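Local coordinates for dimethyl-sulfide monooxygenase (Hyphomicrobium sulfonivorans, PDB 6AK1), which oxidises dimethyl sulfide to methanethiol and formaldehyde with NADH and oxygen, as the FMN-dependent large subunit of a two-component bacterial monooxygenase, at residues A268-R272 with D273-I277; D326-L329 with Q330-E333. All coordinates share one frame; numbering follows the deposited sequence.

Contact 1 of 2, residues A268-R272 with D273-I277; sequences AGRSR and DSIKI
Ser-271 and Ser-274 close a type I beta turn in the alpha-to-beta connection of a TIM barrel, between helix 251-267, which ends in a Schellman motif with Gly-269 as C-prime residue, and the parallel strand 276-284. Two hydrogen bonds pair these serines. Ser-274 N donates to Ser-271 O at 3.1 Å with an N-H...O angle of 161°, and in return Ser-271 N reaches Ser-274 OG at 3.0 Å along a more bent path of 139°. The hydroxyl can turn back to that amide because it stands beside its own backbone N, anti to the carbonyl carbon (chi1 -69°); Glu-444 is its further partner.

Van der Waals and water-mediated contacts belong to Arg-270. Ile-275 CG1 lies over one face of the guanidinium, 3.7 Å from Arg-270 NH1, and the two side chains cross at about a right angle. NH1 and NH2 also hydrogen-bond to the carbonyl oxygens of Ala-238 and Ala-241 respectively, so backbone acceptors fix the rotation of this buried group. A water accepts from Arg-270 NH2 at 2.9 Å and donates to Ser-274 O, bridging two atoms too far apart for a direct bond.

Beyond the turn, Lys-276 curls back over the chain, and its NZ donates to Asp-273 O at 2.9 Å, in the carbonyl plane.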
loop_
_atom_site.group_PDB
_atom_site.type_symbol
_atom_site.label_atom_id
_atom_site.label_comp_id
_atom_site.label_asym_id
_atom_site.label_seq_id
_atom_site.Cartn_x
_atom_site.Cartn_y
_atom_site.Cartn_z
ATOM N N ALA A 268 -9.708 -16.598 10.805
ATOM C CA ALA A 268 -9.998 -16.804 9.393
ATOM C C ALA A 268 -9.342 -18.055 8.825
ATOM O O ALA A 268 -9.395 -18.263 7.613
ATOM C CB ALA A 268 -9.565 -15.579 8.573
ATOM N N GLY A 269 -8.725 -18.885 9.660
ATOM C CA GLY A 269 -8.124 -20.116 9.188
ATOM C C GLY A 269 -6.666 -20.020 8.795
ATOM O O GLY A 269 -6.150 -20.945 8.156
ATOM N N ARG A 270 -5.983 -18.942 9.160
ATOM C CA ARG A 270 -4.600 -18.715 8.769
ATOM C C ARG A 270 -3.709 -18.740 10.010
ATOM O O ARG A 270 -4.183 -18.906 11.139
ATOM C CB ARG A 270 -4.492 -17.392 8.008
ATOM C CG ARG A 270 -5.586 -17.194 6.954
ATOM C CD ARG A 270 -5.559 -15.767 6.362
ATOM N NE ARG A 270 -4.352 -15.486 5.573
ATOM C CZ ARG A 270 -3.991 -14.266 5.181
ATOM N NH1 ARG A 270 -4.748 -13.227 5.505
ATOM N NH2 ARG A 270 -2.879 -14.079 4.474
ATOM N N SER A 271 -2.407 -18.590 9.795
ATOM C CA SER A 271 -1.438 -18.510 10.882
ATOM C C SER A 271 -1.270 -17.072 11.361
ATOM O O SER A 271 -1.553 -16.113 10.641
ATOM C CB SER A 271 -0.075 -19.042 10.442
ATOM O OG SER A 271 -0.187 -20.357 9.966
ATOM N N ARG A 272 -0.756 -16.935 12.589
ATOM C CA ARG A 272 -0.466 -15.608 13.117
ATOM C C ARG A 272 0.613 -14.901 12.299
ATOM O O ARG A 272 0.623 -13.666 12.228
ATOM C CB ARG A 272 -0.057 -15.711 14.586
ATOM C CG ARG A 272 -1.093 -16.417 15.440
ATOM C CD ARG A 272 -0.735 -16.379 16.927
ATOM N NE ARG A 272 -0.825 -15.037 17.497
ATOM C CZ ARG A 272 -1.967 -14.457 17.857
ATOM N NH1 ARG A 272 -3.122 -15.093 17.698
ATOM N NH2 ARG A 272 -1.963 -13.236 18.368
ATOM N N ASP A 273 1.517 -15.653 11.671
ATOM C CA ASP A 273 2.571 -15.069 10.856
ATOM C C ASP A 273 2.228 -15.039 9.365
ATOM O O ASP A 273 3.110 -14.788 8.542
ATOM C CB ASP A 273 3.893 -15.813 11.089
ATOM C CG ASP A 273 3.848 -17.267 10.640
ATOM O OD1 ASP A 273 2.738 -17.816 10.481
ATOM O OD2 ASP A 273 4.932 -17.868 10.449
ATOM N N SER A 274 0.971 -15.285 9.002
ATOM C CA SER A 274 0.550 -15.239 7.606
ATOM C C SER A 274 0.429 -13.816 7.082
ATOM O O SER A 274 0.477 -13.608 5.864
ATOM C CB SER A 274 -0.797 -15.948 7.435
ATOM O OG SER A 274 -0.668 -17.348 7.641
ATOM N N ILE A 275 0.267 -12.845 7.973
ATOM C CA ILE A 275 0.124 -11.442 7.614
ATOM C C ILE A 275 1.351 -10.714 8.126
ATOM O O ILE A 275 1.698 -10.834 9.306
ATOM C CB ILE A 275 -1.154 -10.832 8.216
ATOM C CG1 ILE A 275 -2.369 -11.709 7.901
ATOM C CG2 ILE A 275 -1.351 -9.394 7.738
ATOM C CD1 ILE A 275 -3.683 -11.173 8.490
ATOM N N LYS A 276 2.007 -9.967 7.251
ATOM C CA LYS A 276 3.108 -9.110 7.651
ATOM C C LYS A 276 2.544 -7.717 7.875
ATOM O O LYS A 276 1.805 -7.208 7.031
ATOM C CB LYS A 276 4.207 -9.103 6.592
ATOM C CG LYS A 276 4.602 -10.490 6.139
ATOM C CD LYS A 276 5.106 -11.317 7.308
ATOM C CE LYS A 276 5.171 -12.794 6.929
ATOM N NZ LYS A 276 5.750 -13.636 8.016
ATOM N N ILE A 277 2.854 -7.122 9.027
ATOM C CA ILE A 277 2.209 -5.890 9.467
ATOM C C ILE A 277 3.209 -4.741 9.345
ATOM O O ILE A 277 4.296 -4.777 9.933
ATOM C CB ILE A 277 1.668 -6.023 10.899
ATOM C CG1 ILE A 277 0.659 -7.178 10.974
ATOM C CG2 ILE A 277 1.034 -4.725 11.342
ATOM C CD1 ILE A 277 0.073 -7.426 12.353
HETATM O O HOH W 1 -0.419 -15.626 4.078
#

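Contact 2 of 2, residues D326-L329 with Q330-E333; sequences DEPL and QAME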
loop_
_atom_site.group_PDB
_atom_site.type_symbol
_atom_site.label_atom_id
_atom_site.label_comp_id
_atom_site.label_asym_id
_atom_site.label_seq_id
_atom_site.Cartn_x
_atom_site.Cartn_y
_atom_site.Cartn_z
ATOM N N ASP A 326 -6.156 29.161 18.605
ATOM C CA ASP A 326 -5.488 29.537 19.845
ATOM C C ASP A 326 -5.930 28.737 21.064
ATOM O O ASP A 326 -5.330 28.898 22.131
ATOM C CB ASP A 326 -5.687 31.030 20.110
ATOM C CG ASP A 326 -4.987 31.883 19.085
ATOM O OD1 ASP A 326 -3.764 32.085 19.229
ATOM O OD2 ASP A 326 -5.646 32.321 18.118
ATOM N N GLU A 327 -6.938 27.880 20.948
ATOM C CA GLU A 327 -7.262 27.017 22.068
ATOM C C GLU A 327 -6.168 25.963 22.240
ATOM O O GLU A 327 -5.547 25.543 21.262
ATOM C CB GLU A 327 -8.615 26.344 21.859
ATOM C CG GLU A 327 -8.655 25.331 20.737
ATOM C CD GLU A 327 -9.904 24.476 20.787
ATOM O OE1 GLU A 327 -9.950 23.421 20.095
ATOM O OE2 GLU A 327 -10.837 24.863 21.532
ATOM N N PRO A 328 -5.897 25.537 23.475
ATOM C CA PRO A 328 -4.941 24.445 23.679
ATOM C C PRO A 328 -5.488 23.141 23.137
ATOM O O PRO A 328 -6.704 22.937 23.065
ATOM C CB PRO A 328 -4.783 24.384 25.204
ATOM C CG PRO A 328 -6.065 24.926 25.721
ATOM C CD PRO A 328 -6.452 26.019 24.752
ATOM N N LEU A 329 -4.561 22.253 22.758
ATOM C CA LEU A 329 -4.930 20.935 22.242
ATOM C C LEU A 329 -5.863 20.190 23.193
ATOM O O LEU A 329 -6.845 19.577 22.755
ATOM C CB LEU A 329 -3.668 20.104 21.979
ATOM C CG LEU A 329 -3.872 18.666 21.492
ATOM C CD1 LEU A 329 -4.749 18.609 20.234
ATOM C CD2 LEU A 329 -2.542 17.964 21.266
ATOM N N GLN A 330 -5.575 20.234 24.499
ATOM C CA GLN A 330 -6.367 19.480 25.467
ATOM C C GLN A 330 -7.841 19.887 25.471
ATOM O O GLN A 330 -8.690 19.092 25.890
ATOM C CB GLN A 330 -5.770 19.633 26.874
ATOM C CG GLN A 330 -5.475 21.069 27.288
ATOM C CD GLN A 330 -4.954 21.197 28.727
ATOM O OE1 GLN A 330 -5.228 20.355 29.588
ATOM N NE2 GLN A 330 -4.191 22.258 28.982
ATOM N N ALA A 331 -8.169 21.087 24.988
ATOM C CA ALA A 331 -9.544 21.576 24.938
ATOM C C ALA A 331 -10.251 21.292 23.611
ATOM O O ALA A 331 -11.389 21.735 23.429
ATOM C CB ALA A 331 -9.572 23.082 25.217
ATOM N N MET A 332 -9.617 20.578 22.683
ATOM C CA MET A 332 -10.249 20.291 21.402
ATOM C C MET A 332 -11.501 19.437 21.601
ATOM O O MET A 332 -11.526 18.513 22.422
ATOM C CB MET A 332 -9.252 19.591 20.474
ATOM C CG MET A 332 -9.818 19.103 19.143
ATOM S SD MET A 332 -8.536 18.609 17.949
ATOM C CE MET A 332 -7.827 20.221 17.561
ATOM N N GLU A 333 -12.551 19.759 20.843
ATOM C CA GLU A 333 -13.844 19.121 21.063
ATOM C C GLU A 333 -13.826 17.669 20.604
ATOM O O GLU A 333 -14.213 16.767 21.357
ATOM C CB GLU A 333 -14.948 19.903 20.348
ATOM C CG GLU A 333 -15.065 21.375 20.778
ATOM C CD GLU A 333 -15.749 21.570 22.131
ATOM O OE1 GLU A 333 -15.832 22.741 22.586
ATOM O OE2 GLU A 333 -16.211 20.565 22.730
#
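Pro-328 and Leu-329 each offer a carbonyl oxygen to the amide three residues on, the i to i+3 pattern of a short 3-10 turn. Ala-331 N bonds Pro-328 O at 3.0 Å, and Met-332 N bonds Leu-329 O at 2.9 Å and 166°, the straighter of the two. In both, the donor sits more than 50° out of the carbonyl plane, as the tight winding of the backbone brings the amide above the C=O group.

These two bonds make the turn compact, and Met-332 CB closes to 3.3 Å from Leu-329 O. Leu-329 and Met-332 are both buried against the neighbouring helices, although their side chains barely meet each other, Leu-329 CD1 to Met-332 CE being 4.4 Å.

Glu-327 reaches across the turn with a chain extended beyond CG, which stands between the backbone N and the carbonyl carbon (chi1 68°). Its OE1 comes within 3.4 Å of Met-332 CA, a van der Waals contact, and its other oxygen, OE2, lies 3.7 Å from Ala-331 O, two acceptors that do not bond. Shortening Glu-327 to an alanine would remove the carboxylate and is likely to leave a gap beside Met-332 CA and the Ala-331 carbonyl.

The opposite character belongs to Gln-330 and Ala-331, which are exposed. Here the Pro-328 ring makes light apolar contacts, its CG 4.0 Å from Ala-331 CB and its CB equally far from Gln-330 CG.

The turn belongs to the connection between helices 305-316 and 335-344. Leu-329 packs on Leu-341 of helix 335-344 and Val-358 of helix 355-362; Met-332 likewise spans both helices, touching Leu-341 and Val-355.

Contacts 1 and 2 are separate local turns in series along one luciferase-like chain: 268-277 is complete before 326-333 begins. Their centres lie about 40 Å apart and their nearest atoms about 25 Å apart, so they do not touch. Contact 1 includes the first residues of strand 276-284 of the central parallel sheet, its centre about 18 Å from that of the chain. Contact 2 is farther out, its centre about 33 Å from the same point, in a connection between two helices. Neither includes a residue assigned by similarity to FMN binding, such as Asp-58 or His-154, and both lie away from those positions.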